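Local coordinates for cobalamin biosynthesis protein CobN (Mycobacterium tuberculosis, PDB 7C6O) that serves as the large catalytic subunit of cobaltochelatase, the ATP-dependent enzyme that inserts cobalt into the corrin ring during cobalamin biosynthesis, at residues A858-A863 / V901-G906; V850-A855 / R892-D897; R876-V881 / P932-T937; G906-W911 / A922-A927. All coordinates share one frame; numbering follows the deposited sequence.

Contact 1. Residues A858-A863 / V901-G906; sequences AGVALA and VLALLG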
loop_
_atom_site.group_PDB
_atom_site.type_symbol
_atom_site.label_atom_id
_atom_site.label_comp_id
_atom_site.label_asym_id
_atom_site.label_seq_id
_atom_site.Cartn_x
_atom_site.Cartn_y
_atom_site.Cartn_z
ATOM N N ALA A 858 -7.204 -5.922 -18.877
ATOM C CA ALA A 858 -7.521 -6.982 -17.927
ATOM C C ALA A 858 -8.900 -6.784 -17.311
ATOM O O ALA A 858 -9.663 -7.746 -17.166
ATOM C CB ALA A 858 -6.452 -7.046 -16.836
ATOM N N GLY A 859 -9.237 -5.548 -16.943
ATOM C CA GLY A 859 -10.538 -5.294 -16.345
ATOM C C GLY A 859 -11.685 -5.607 -17.286
ATOM O O GLY A 859 -12.717 -6.140 -16.866
ATOM N N VAL A 860 -11.525 -5.277 -18.570
ATOM C CA VAL A 860 -12.535 -5.636 -19.564
ATOM C C VAL A 860 -12.680 -7.150 -19.646
ATOM O O VAL A 860 -13.797 -7.682 -19.699
ATOM C CB VAL A 860 -12.181 -5.024 -20.933
ATOM C CG1 VAL A 860 -13.083 -5.594 -22.021
ATOM C CG2 VAL A 860 -12.297 -3.506 -20.886
ATOM N N ALA A 861 -11.555 -7.868 -19.650
ATOM C CA ALA A 861 -11.606 -9.326 -19.679
ATOM C C ALA A 861 -12.244 -9.882 -18.411
ATOM O O ALA A 861 -13.023 -10.841 -18.474
ATOM C CB ALA A 861 -10.201 -9.897 -19.877
ATOM N N LEU A 862 -11.931 -9.295 -17.253
ATOM C CA LEU A 862 -12.574 -9.716 -16.011
ATOM C C LEU A 862 -14.079 -9.488 -16.073
ATOM O O LEU A 862 -14.868 -10.370 -15.715
ATOM C CB LEU A 862 -11.962 -8.971 -14.820
ATOM C CG LEU A 862 -10.580 -9.433 -14.352
ATOM C CD1 LEU A 862 -9.910 -8.366 -13.501
ATOM C CD2 LEU A 862 -10.688 -10.743 -13.574
ATOM N N ALA A 863 -14.496 -8.304 -16.528
ATOM C CA ALA A 863 -15.920 -8.015 -16.670
ATOM C C ALA A 863 -16.584 -8.981 -17.645
ATOM O O ALA A 863 -17.621 -9.578 -17.335
ATOM C CB ALA A 863 -16.119 -6.569 -17.126
ATOM N N VAL A 901 -14.732 -2.369 -12.837
ATOM C CA VAL A 901 -15.895 -1.558 -12.483
ATOM C C VAL A 901 -16.297 -0.669 -13.653
ATOM O O VAL A 901 -17.470 -0.613 -14.040
ATOM C CB VAL A 901 -15.604 -0.724 -11.221
ATOM C CG1 VAL A 901 -16.777 0.198 -10.918
ATOM C CG2 VAL A 901 -15.311 -1.631 -10.032
ATOM N N LEU A 902 -15.325 0.036 -14.233
ATOM C CA LEU A 902 -15.607 0.905 -15.372
ATOM C C LEU A 902 -16.171 0.113 -16.547
ATOM O O LEU A 902 -17.118 0.556 -17.207
ATOM C CB LEU A 902 -14.338 1.653 -15.781
ATOM C CG LEU A 902 -13.807 2.660 -14.757
ATOM C CD1 LEU A 902 -12.497 3.284 -15.217
ATOM C CD2 LEU A 902 -14.844 3.739 -14.490
ATOM N N ALA A 903 -15.608 -1.068 -16.817
ATOM C CA ALA A 903 -16.078 -1.873 -17.941
ATOM C C ALA A 903 -17.515 -2.335 -17.731
ATOM O O ALA A 903 -18.317 -2.336 -18.673
ATOM C CB ALA A 903 -15.153 -3.072 -18.154
ATOM N N LEU A 904 -17.861 -2.738 -16.506
ATOM C CA LEU A 904 -19.230 -3.168 -16.236
ATOM C C LEU A 904 -20.214 -2.022 -16.436
ATOM O O LEU A 904 -21.301 -2.215 -16.999
ATOM C CB LEU A 904 -19.333 -3.730 -14.818
ATOM C CG LEU A 904 -18.643 -5.074 -14.579
ATOM C CD1 LEU A 904 -18.506 -5.356 -13.091
ATOM C CD2 LEU A 904 -19.414 -6.188 -15.272
ATOM N N LEU A 905 -19.846 -0.818 -15.986
ATOM C CA LEU A 905 -20.680 0.362 -16.183
ATOM C C LEU A 905 -20.740 0.799 -17.641
ATOM O O LEU A 905 -21.664 1.526 -18.018
ATOM C CB LEU A 905 -20.157 1.525 -15.336
ATOM C CG LEU A 905 -20.135 1.335 -13.819
ATOM C CD1 LEU A 905 -19.501 2.539 -13.145
ATOM C CD2 LEU A 905 -21.540 1.102 -13.294
ATOM N N GLY A 906 -19.779 0.384 -18.461
ATOM C CA GLY A 906 -19.735 0.830 -19.840
ATOM C C GLY A 906 -19.033 2.156 -20.022
ATOM O O GLY A 906 -19.450 2.964 -20.861
#

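Contact 2. Residues V850-A855 / R892-D897; sequences VPSRLA and RTAGDD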
loop_
_atom_site.group_PDB
_atom_site.type_symbol
_atom_site.label_atom_id
_atom_site.label_comp_id
_atom_site.label_asym_id
_atom_site.label_seq_id
_atom_site.Cartn_x
_atom_site.Cartn_y
_atom_site.Cartn_z
ATOM N N VAL A 850 -3.781 5.143 -12.762
ATOM C CA VAL A 850 -4.449 3.847 -12.672
ATOM C C VAL A 850 -5.930 4.038 -12.984
ATOM O O VAL A 850 -6.549 4.999 -12.501
ATOM C CB VAL A 850 -4.228 3.187 -11.298
ATOM C CG1 VAL A 850 -2.757 2.850 -11.100
ATOM C CG2 VAL A 850 -4.717 4.079 -10.171
ATOM N N PRO A 851 -6.542 3.165 -13.799
ATOM C CA PRO A 851 -5.899 2.004 -14.422
ATOM C C PRO A 851 -4.992 2.358 -15.597
ATOM O O PRO A 851 -5.274 3.299 -16.343
ATOM C CB PRO A 851 -7.088 1.171 -14.904
ATOM C CG PRO A 851 -8.146 2.183 -15.186
ATOM C CD PRO A 851 -7.975 3.249 -14.138
ATOM N N SER A 852 -3.903 1.608 -15.743
ATOM C CA SER A 852 -3.098 1.697 -16.947
ATOM C C SER A 852 -3.858 1.085 -18.122
ATOM O O SER A 852 -4.916 0.468 -17.963
ATOM C CB SER A 852 -1.760 0.981 -16.758
ATOM O OG SER A 852 -1.936 -0.425 -16.694
ATOM N N ARG A 853 -3.303 1.261 -19.322
ATOM C CA ARG A 853 -3.919 0.658 -20.499
ATOM C C ARG A 853 -3.893 -0.863 -20.415
ATOM O O ARG A 853 -4.847 -1.531 -20.834
ATOM C CB ARG A 853 -3.220 1.149 -21.767
ATOM C CG ARG A 853 -3.426 2.632 -22.044
ATOM C CD ARG A 853 -2.774 3.055 -23.352
ATOM N NE ARG A 853 -3.037 4.458 -23.658
ATOM C CZ ARG A 853 -4.097 4.890 -24.334
ATOM N NH1 ARG A 853 -5.000 4.025 -24.778
ATOM N NH2 ARG A 853 -4.256 6.186 -24.568
ATOM N N LEU A 854 -2.813 -1.434 -19.871
ATOM C CA LEU A 854 -2.771 -2.881 -19.685
ATOM C C LEU A 854 -3.805 -3.333 -18.664
ATOM O O LEU A 854 -4.445 -4.376 -18.839
ATOM C CB LEU A 854 -1.372 -3.327 -19.258
ATOM C CG LEU A 854 -0.281 -3.314 -20.329
ATOM C CD1 LEU A 854 1.024 -3.848 -19.755
ATOM C CD2 LEU A 854 -0.718 -4.124 -21.540
ATOM N N ALA A 855 -3.977 -2.565 -17.583
ATOM C CA ALA A 855 -4.993 -2.905 -16.595
ATOM C C ALA A 855 -6.396 -2.760 -17.165
ATOM O O ALA A 855 -7.290 -3.538 -16.811
ATOM C CB ALA A 855 -4.829 -2.033 -15.349
ATOM N N ARG A 892 -0.456 -3.957 -7.351
ATOM C CA ARG A 892 0.110 -5.139 -7.994
ATOM C C ARG A 892 -0.182 -5.168 -9.491
ATOM O O ARG A 892 0.627 -5.686 -10.271
ATOM C CB ARG A 892 -0.449 -6.417 -7.364
ATOM C CG ARG A 892 -0.038 -6.718 -5.929
ATOM C CD ARG A 892 -0.627 -8.075 -5.511
ATOM N NE ARG A 892 -0.356 -8.418 -4.120
ATOM C CZ ARG A 892 -1.286 -8.766 -3.237
ATOM N NH1 ARG A 892 -2.562 -8.837 -3.596
ATOM N NH2 ARG A 892 -0.935 -9.062 -1.995
ATOM N N THR A 893 -1.335 -4.642 -9.906
ATOM C CA THR A 893 -1.825 -4.805 -11.267
ATOM C C THR A 893 -1.922 -3.507 -12.053
ATOM O O THR A 893 -2.231 -3.560 -13.252
ATOM C CB THR A 893 -3.217 -5.453 -11.259
ATOM O OG1 THR A 893 -4.158 -4.527 -10.705
ATOM C CG2 THR A 893 -3.217 -6.723 -10.421
ATOM N N ALA A 894 -1.685 -2.360 -11.420
ATOM C CA ALA A 894 -1.934 -1.036 -11.989
ATOM C C ALA A 894 -3.417 -0.799 -12.272
ATOM O O ALA A 894 -3.763 0.034 -13.115
ATOM C CB ALA A 894 -1.096 -0.788 -13.251
ATOM N N GLY A 895 -4.305 -1.524 -11.587
ATOM C CA GLY A 895 -5.705 -1.144 -11.533
ATOM C C GLY A 895 -6.722 -2.056 -12.195
ATOM O O GLY A 895 -7.729 -1.567 -12.717
ATOM N N ASP A 896 -6.500 -3.375 -12.159
ATOM C CA ASP A 896 -7.437 -4.306 -12.790
ATOM C C ASP A 896 -8.846 -4.156 -12.222
ATOM O O ASP A 896 -9.827 -4.113 -12.976
ATOM C CB ASP A 896 -6.957 -5.747 -12.615
ATOM C CG ASP A 896 -5.788 -6.094 -13.514
ATOM O OD1 ASP A 896 -5.237 -5.184 -14.165
ATOM O OD2 ASP A 896 -5.423 -7.288 -13.567
ATOM N N ASP A 897 -8.967 -4.109 -10.890
ATOM C CA ASP A 897 -10.277 -3.969 -10.251
ATOM C C ASP A 897 -10.996 -2.720 -10.738
ATOM O O ASP A 897 -12.199 -2.750 -11.027
ATOM C CB ASP A 897 -10.129 -3.893 -8.730
ATOM C CG ASP A 897 -9.703 -5.200 -8.098
ATOM O OD1 ASP A 897 -9.720 -6.254 -8.772
ATOM O OD2 ASP A 897 -9.351 -5.158 -6.898
#

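Contact 3. Residues R876-V881 / P932-T937; sequences RWPRSV and PRIDVT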
loop_
_atom_site.group_PDB
_atom_site.type_symbol
_atom_site.label_atom_id
_atom_site.label_comp_id
_atom_site.label_asym_id
_atom_site.label_seq_id
_atom_site.Cartn_x
_atom_site.Cartn_y
_atom_site.Cartn_z
ATOM N N ARG A 876 -29.451 -14.978 -18.104
ATOM C CA ARG A 876 -29.771 -13.559 -18.056
ATOM C C ARG A 876 -28.585 -12.816 -17.463
ATOM O O ARG A 876 -27.724 -13.410 -16.810
ATOM C CB ARG A 876 -31.037 -13.293 -17.236
ATOM C CG ARG A 876 -31.026 -13.940 -15.861
ATOM C CD ARG A 876 -31.735 -13.067 -14.839
ATOM N NE ARG A 876 -33.101 -12.749 -15.242
ATOM C CZ ARG A 876 -33.834 -11.785 -14.695
ATOM N NH1 ARG A 876 -33.328 -11.036 -13.723
ATOM N NH2 ARG A 876 -35.070 -11.562 -15.122
ATOM N N TRP A 877 -28.550 -11.507 -17.699
ATOM C CA TRP A 877 -27.496 -10.684 -17.134
ATOM C C TRP A 877 -27.717 -10.497 -15.634
ATOM O O TRP A 877 -28.859 -10.432 -15.170
ATOM C CB TRP A 877 -27.450 -9.315 -17.808
ATOM C CG TRP A 877 -27.316 -9.355 -19.292
ATOM C CD1 TRP A 877 -28.291 -9.094 -20.210
ATOM C CD2 TRP A 877 -26.133 -9.660 -20.039
ATOM N NE1 TRP A 877 -27.791 -9.223 -21.482
ATOM C CE2 TRP A 877 -26.467 -9.570 -21.404
ATOM C CE3 TRP A 877 -24.825 -10.005 -19.685
ATOM C CZ2 TRP A 877 -25.542 -9.813 -22.416
ATOM C CZ3 TRP A 877 -23.908 -10.245 -20.692
ATOM C CH2 TRP A 877 -24.270 -10.147 -22.041
ATOM N N PRO A 878 -26.642 -10.401 -14.853
ATOM C CA PRO A 878 -26.800 -10.007 -13.451
ATOM C C PRO A 878 -27.186 -8.539 -13.360
ATOM O O PRO A 878 -26.641 -7.692 -14.072
ATOM C CB PRO A 878 -25.414 -10.267 -12.850
ATOM C CG PRO A 878 -24.483 -10.067 -14.000
ATOM C CD PRO A 878 -25.223 -10.558 -15.227
ATOM N N ARG A 879 -28.151 -8.244 -12.487
ATOM C CA ARG A 879 -28.602 -6.863 -12.337
ATOM C C ARG A 879 -27.529 -5.993 -11.698
ATOM O O ARG A 879 -27.420 -4.804 -12.024
ATOM C CB ARG A 879 -29.886 -6.816 -11.509
ATOM C CG ARG A 879 -29.727 -7.360 -10.099
ATOM C CD ARG A 879 -31.055 -7.499 -9.374
ATOM N NE ARG A 879 -30.899 -8.242 -8.126
ATOM C CZ ARG A 879 -30.869 -9.569 -8.050
ATOM N NH1 ARG A 879 -30.982 -10.300 -9.150
ATOM N NH2 ARG A 879 -30.722 -10.169 -6.875
ATOM N N SER A 880 -26.728 -6.565 -10.802
ATOM C CA SER A 880 -25.712 -5.814 -10.085
ATOM C C SER A 880 -24.590 -6.749 -9.664
ATOM O O SER A 880 -24.833 -7.898 -9.282
ATOM C CB SER A 880 -26.298 -5.110 -8.854
ATOM O OG SER A 880 -25.287 -4.424 -8.139
ATOM N N VAL A 881 -23.362 -6.245 -9.739
ATOM C CA VAL A 881 -22.174 -6.951 -9.277
ATOM C C VAL A 881 -21.630 -6.211 -8.065
ATOM O O VAL A 881 -21.474 -4.986 -8.099
ATOM C CB VAL A 881 -21.107 -7.043 -10.382
ATOM C CG1 VAL A 881 -19.815 -7.629 -9.830
ATOM C CG2 VAL A 881 -21.623 -7.867 -11.558
ATOM N N PRO A 932 -26.438 -4.583 -21.567
ATOM C CA PRO A 932 -26.821 -3.520 -20.632
ATOM C C PRO A 932 -25.642 -3.066 -19.790
ATOM O O PRO A 932 -24.708 -3.825 -19.519
ATOM C CB PRO A 932 -27.896 -4.178 -19.757
ATOM C CG PRO A 932 -28.360 -5.362 -20.524
ATOM C CD PRO A 932 -27.180 -5.830 -21.308
ATOM N N ARG A 933 -25.691 -1.800 -19.384
ATOM C CA ARG A 933 -24.814 -1.337 -18.320
ATOM C C ARG A 933 -25.172 -2.069 -17.035
ATOM O O ARG A 933 -26.329 -2.044 -16.600
ATOM C CB ARG A 933 -24.946 0.175 -18.133
ATOM C CG ARG A 933 -24.691 0.987 -19.390
ATOM C CD ARG A 933 -24.576 2.473 -19.083
ATOM N NE ARG A 933 -24.636 3.278 -20.298
ATOM C CZ ARG A 933 -23.601 3.505 -21.100
ATOM N NH1 ARG A 933 -22.412 2.989 -20.816
ATOM N NH2 ARG A 933 -23.755 4.246 -22.189
ATOM N N ILE A 934 -24.192 -2.742 -16.446
ATOM C CA ILE A 934 -24.406 -3.523 -15.234
ATOM C C ILE A 934 -24.131 -2.632 -14.031
ATOM O O ILE A 934 -23.112 -1.934 -13.985
ATOM C CB ILE A 934 -23.506 -4.771 -15.217
ATOM C CG1 ILE A 934 -23.646 -5.561 -16.525
ATOM C CG2 ILE A 934 -23.829 -5.646 -14.017
ATOM C CD1 ILE A 934 -25.027 -6.150 -16.761
ATOM N N ASP A 935 -25.040 -2.648 -13.059
ATOM C CA ASP A 935 -24.831 -1.894 -11.832
ATOM C C ASP A 935 -23.686 -2.507 -11.033
ATOM O O ASP A 935 -23.447 -3.717 -11.074
ATOM C CB ASP A 935 -26.113 -1.869 -10.996
ATOM C CG ASP A 935 -26.226 -0.626 -10.125
ATOM O OD1 ASP A 935 -25.272 0.177 -10.080
ATOM O OD2 ASP A 935 -27.285 -0.448 -9.488
ATOM N N VAL A 936 -22.956 -1.659 -10.315
ATOM C CA VAL A 936 -21.820 -2.106 -9.516
ATOM C C VAL A 936 -21.885 -1.447 -8.146
ATOM O O VAL A 936 -22.017 -0.223 -8.046
ATOM C CB VAL A 936 -20.468 -1.792 -10.188
ATOM C CG1 VAL A 936 -19.321 -2.299 -9.320
ATOM C CG2 VAL A 936 -20.392 -2.403 -11.576
ATOM N N THR A 937 -21.797 -2.257 -7.095
ATOM C CA THR A 937 -21.562 -1.782 -5.739
ATOM C C THR A 937 -20.134 -2.139 -5.358
ATOM O O THR A 937 -19.722 -3.295 -5.497
ATOM C CB THR A 937 -22.552 -2.399 -4.745
ATOM O OG1 THR A 937 -23.871 -1.910 -5.018
ATOM C CG2 THR A 937 -22.173 -2.034 -3.318
HETATM O O HOH W 1 -26.028 -3.122 -6.003
#

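Contact 4. Residues G906-W911 / A922-A927; sequences GVRPVW and APMQPA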
loop_
_atom_site.group_PDB
_atom_site.type_symbol
_atom_site.label_atom_id
_atom_site.label_comp_id
_atom_site.label_asym_id
_atom_site.label_seq_id
_atom_site.Cartn_x
_atom_site.Cartn_y
_atom_site.Cartn_z
ATOM N N GLY A 906 -19.779 0.384 -18.461
ATOM C CA GLY A 906 -19.735 0.830 -19.840
ATOM C C GLY A 906 -19.033 2.156 -20.022
ATOM O O GLY A 906 -19.450 2.964 -20.861
ATOM N N VAL A 907 -17.976 2.406 -19.253
ATOM C CA VAL A 907 -17.241 3.664 -19.282
ATOM C C VAL A 907 -15.775 3.356 -19.545
ATOM O O VAL A 907 -15.191 2.483 -18.892
ATOM C CB VAL A 907 -17.404 4.447 -17.967
ATOM C CG1 VAL A 907 -16.567 5.718 -17.991
ATOM C CG2 VAL A 907 -18.859 4.773 -17.733
ATOM N N ARG A 908 -15.188 4.074 -20.491
ATOM C CA ARG A 908 -13.791 3.927 -20.864
ATOM C C ARG A 908 -12.950 5.021 -20.219
ATOM O O ARG A 908 -13.393 6.173 -20.131
ATOM C CB ARG A 908 -13.635 3.998 -22.384
ATOM C CG ARG A 908 -12.323 3.451 -22.914
ATOM C CD ARG A 908 -12.164 3.752 -24.394
ATOM N NE ARG A 908 -13.405 3.527 -25.129
ATOM C CZ ARG A 908 -13.763 2.362 -25.658
ATOM N NH1 ARG A 908 -12.973 1.305 -25.536
ATOM N NH2 ARG A 908 -14.913 2.255 -26.309
ATOM N N PRO A 909 -11.751 4.699 -19.744
ATOM C CA PRO A 909 -10.842 5.745 -19.270
ATOM C C PRO A 909 -10.274 6.538 -20.437
ATOM O O PRO A 909 -10.232 6.077 -21.579
ATOM C CB PRO A 909 -9.736 4.968 -18.542
ATOM C CG PRO A 909 -10.240 3.557 -18.416
ATOM C CD PRO A 909 -11.184 3.354 -19.554
ATOM N N VAL A 910 -9.834 7.755 -20.126
ATOM C CA VAL A 910 -9.176 8.639 -21.083
ATOM C C VAL A 910 -7.809 8.991 -20.517
ATOM O O VAL A 910 -7.713 9.557 -19.421
ATOM C CB VAL A 910 -10.002 9.907 -21.359
ATOM C CG1 VAL A 910 -9.259 10.828 -22.314
ATOM C CG2 VAL A 910 -11.363 9.536 -21.927
ATOM N N TRP A 911 -6.757 8.650 -21.255
ATOM C CA TRP A 911 -5.388 8.840 -20.802
ATOM C C TRP A 911 -4.745 10.043 -21.479
ATOM O O TRP A 911 -5.028 10.355 -22.638
ATOM C CB TRP A 911 -4.533 7.603 -21.088
ATOM C CG TRP A 911 -4.899 6.384 -20.297
ATOM C CD1 TRP A 911 -4.403 6.019 -19.079
ATOM C CD2 TRP A 911 -5.821 5.358 -20.679
ATOM N NE1 TRP A 911 -4.967 4.831 -18.674
ATOM C CE2 TRP A 911 -5.841 4.404 -19.639
ATOM C CE3 TRP A 911 -6.636 5.153 -21.798
ATOM C CZ2 TRP A 911 -6.644 3.266 -19.685
ATOM C CZ3 TRP A 911 -7.433 4.023 -21.841
ATOM C CH2 TRP A 911 -7.432 3.094 -20.791
ATOM N N ALA A 922 -15.062 8.413 -20.655
ATOM C CA ALA A 922 -15.857 8.479 -21.873
ATOM C C ALA A 922 -16.844 7.320 -21.910
ATOM O O ALA A 922 -16.438 6.163 -22.067
ATOM C CB ALA A 922 -14.957 8.458 -23.109
ATOM N N PRO A 923 -18.141 7.585 -21.767
ATOM C CA PRO A 923 -19.118 6.491 -21.802
ATOM C C PRO A 923 -19.209 5.872 -23.187
ATOM O O PRO A 923 -19.240 6.572 -24.201
ATOM C CB PRO A 923 -20.432 7.177 -21.410
ATOM C CG PRO A 923 -20.236 8.603 -21.805
ATOM C CD PRO A 923 -18.781 8.894 -21.557
ATOM N N MET A 924 -19.237 4.543 -23.220
ATOM C CA MET A 924 -19.496 3.827 -24.459
ATOM C C MET A 924 -20.998 3.763 -24.700
ATOM O O MET A 924 -21.786 3.631 -23.760
ATOM C CB MET A 924 -18.918 2.414 -24.403
ATOM C CG MET A 924 -17.545 2.320 -23.773
ATOM S SD MET A 924 -17.007 0.606 -23.621
ATOM C CE MET A 924 -15.931 0.720 -22.198
ATOM N N GLN A 925 -21.391 3.859 -25.965
ATOM C CA GLN A 925 -22.815 3.835 -26.254
ATOM C C GLN A 925 -23.351 2.405 -26.205
ATOM O O GLN A 925 -22.598 1.446 -26.398
ATOM C CB GLN A 925 -23.088 4.457 -27.620
ATOM C CG GLN A 925 -22.746 5.939 -27.683
ATOM C CD GLN A 925 -23.430 6.745 -26.588
ATOM O OE1 GLN A 925 -24.631 6.602 -26.351
ATOM N NE2 GLN A 925 -22.662 7.593 -25.910
ATOM N N PRO A 926 -24.650 2.241 -25.924
ATOM C CA PRO A 926 -25.217 0.883 -25.816
ATOM C C PRO A 926 -24.966 0.005 -27.030
ATOM O O PRO A 926 -24.756 -1.205 -26.877
ATOM C CB PRO A 926 -26.715 1.155 -25.617
ATOM C CG PRO A 926 -26.764 2.487 -24.964
ATOM C CD PRO A 926 -25.630 3.278 -25.556
ATOM N N ALA A 927 -24.981 0.581 -28.235
ATOM C CA ALA A 927 -24.727 -0.210 -29.435
ATOM C C ALA A 927 -23.315 -0.785 -29.429
ATOM O O ALA A 927 -23.100 -1.926 -29.858
ATOM C CB ALA A 927 -24.958 0.644 -30.683
#

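Contact 1. Residues A858-A863 / V901-G906
Ala-903 points its methyl into a shallow groove on helix 853-874 formed by Gly-859, Val-860 and Ala-863. Its CB lies 3.9 Å from Val-860 CA and 4.1 Å from Gly-859 O, so it rests on bare main chain as much as on side chains. Val-860 lines one edge of the groove: CG2 lies beside its own backbone N and reaches Ala-903 CB at 4.0 Å. Ala-863 CB comes up to the flank of the same methyl, the two CB atoms 3.8 Å apart. Ala-863 is also wedged from a second direction by Leu-904, whose side chain starts out alongside the partner helix and only its end closes on it. With CG set beside the backbone N (chi1 -70°), the CD2 branch comes to 3.8 Å from Ala-863 CB. No hydrogen bond spans the contact, and only 158 Å² is buried between the segments. Glycine and alanine at the crossing let the axes approach to 8.2 Å, at a signed angle of -57°. Just beyond, helix 896-905 ends at Gly-906, the positive-phi C-prime residue of a Schellman motif, where Val-907 N returns to Leu-902 O. Arg-931 takes up the carbonyls of Ala-903 and Leu-904, and Arg-933 that of Leu-905. Leu-904 also touches Val-936 of strand 935-940, so the crossing lies next to the sheet: it is small-residue packing of two neighbouring helices that cover one face of a predominantly parallel sheet in an alpha/beta domain.

Contact 2. Residues V850-A855 / R892-D897
Ala-894 O is met by four residues at the start of helix 853-874 and just before it. Ser-852 N donates to it at 3.1 Å, with an N-H...O angle of 156°, coming nearly along the C=O axis. Pro-851 CA adds a CA-H...O contact at 3.2 Å, and Ala-855 CB and Val-850 CG1 close in round the same oxygen. The carbonyl belongs to the bend between helices 887-893 and 896-905, so a helix N-terminus is docked here on a helix-to-helix turn. A hydroxyl braces each partner. Ser-852, the N-cap of helix 853-874, has its OG between the backbone N and the carbonyl carbon (chi1 70°), where it accepts from Ala-855 N at 3.1 Å; the same OG lies 3.6 Å from Ala-894 CB. Across the bend, Thr-893 OG1 accepts from Gly-895 N in an ST turn and, almost straight, from Asp-896 N at 3.0 Å in an ST motif, while it is also bonded to Ser-889 O; three bonds thus fix this hydroxyl. The peptide before Pro-851 is cis. Gly-895, with positive phi, has no side chain on the side facing Pro-851, and Pro-851 CB lies 3.6 Å from Gly-895 O. Ala-855 points into the bend and is bordered on its far flank by Asp-896. That carboxylate is shared out: OD2 forms a salt bridge with Arg-830 and a hydrogen bond with Asn-1100, whereas OD1 lies 3.3 Å from Ala-855 CA.

Contact 3. Residues R876-V881 / P932-T937
Val-881 is held through both its backbone polar atoms: its N donates to Asp-935 O at 2.9 Å, nearly straight at 166°, and its O accepts from Thr-937 N, also at 2.9 Å. Where the pairing begins, Asp-935 N reaches Arg-879 O in a weak 3.4 Å bond. A water bridges Ser-880 OG and Thr-937 OG1, 2.6 Å from the former. On that face the Asp-935 carboxylate turns to partners beyond the strands, His-977 and Arg-994. These bonds join parallel neighbours, strands 880-885 and 935-940, in the middle of an eight-stranded mixed sheet; helices and a hairpin lie between them in sequence, as in an elaborated beta-alpha-beta crossover. Val-881 and Val-936 point to the opposite face, towards Leu-904 of helix 896-905. Ahead of the strands, Ile-934 packs with both branches of its side chain: CG2, opposite the backbone N, lies 4.0 Å from Val-881 CG2, while the bend at chi2 (-64°) brings CD1 to Trp-877 CB at 4.1 Å; both methyls border Pro-878 O. Outermost, Pro-932 sets its CD over the face of the Trp-877 five-membered ring, 3.6 Å from the centroid, in a CH-pi contact; Arg-871 makes a cation-pi contact with the same indole.

Contact 4. Residues G906-W911 / A922-A927
Three backbone hydrogen bonds pair Gly-906 to Arg-908 with Ala-922 to Met-924. Arg-908 and Ala-922 form the hydrogen-bonded pair, but its two bonds differ. Ala-922 N donates to Arg-908 O at 2.8 Å in the plane of that carbonyl, whereas Arg-908 N reaches Ala-922 O at 2.9 Å from above the Ala-922 carbonyl plane, 41° out of it. Past the non-hydrogen-bonded pair Val-907 and Pro-923, Met-924 N donates to Gly-906 O at 2.8 Å, an oxygen that also receives a weak bond from Arg-933. This is the base of a two-stranded antiparallel beta hairpin, strands 907-911 and 918-923, which starts directly at the Schellman end of helix 896-905. In the one guanidinium-sulfur contact, Arg-908 and Met-924 cross at about a right angle. The arginine chain bends at chi3 (-43°) and brings one guanidinium face under Met-924 SD, which lies 3.8 Å from NH2; that same NH2 forms a salt bridge with Glu-928. Apolar packing comes last. The extended end of Met-924 lays CE against the main chain at Val-907 C, 3.7 Å away; Trp-856 of helix 853-874 also touches this side chain. Nearer the hairpin tip, Val-910 CG2 touches Ala-922 CB at 3.9 Å.

Contact 1 sits between the others, its centre about 11 Å from each of theirs; the centres of contacts 2 and 3 are about 21 Å apart, their nearest atoms about 7 Å. Helices 853-874 and 896-905 meet in contacts 1 and 2. Leu-904 O accepts from Ile-934 N at 3.0 Å, tying contact 1 to contact 3. Contacts 1 and 4 share Gly-906, and Arg-933 NH2 joins contact 3 to Met-924 O of contact 4 at 2.6 Å. Trp-911 NE1 bonds Pro-851 O at 2.8 Å, fastening the hairpin to contact 2. A glycerol, probably from the crystallisation liquor, lies about 4 Å from the side chain of Val-850; the sodium, at Asp-125 and Ser-127, involves no segment here.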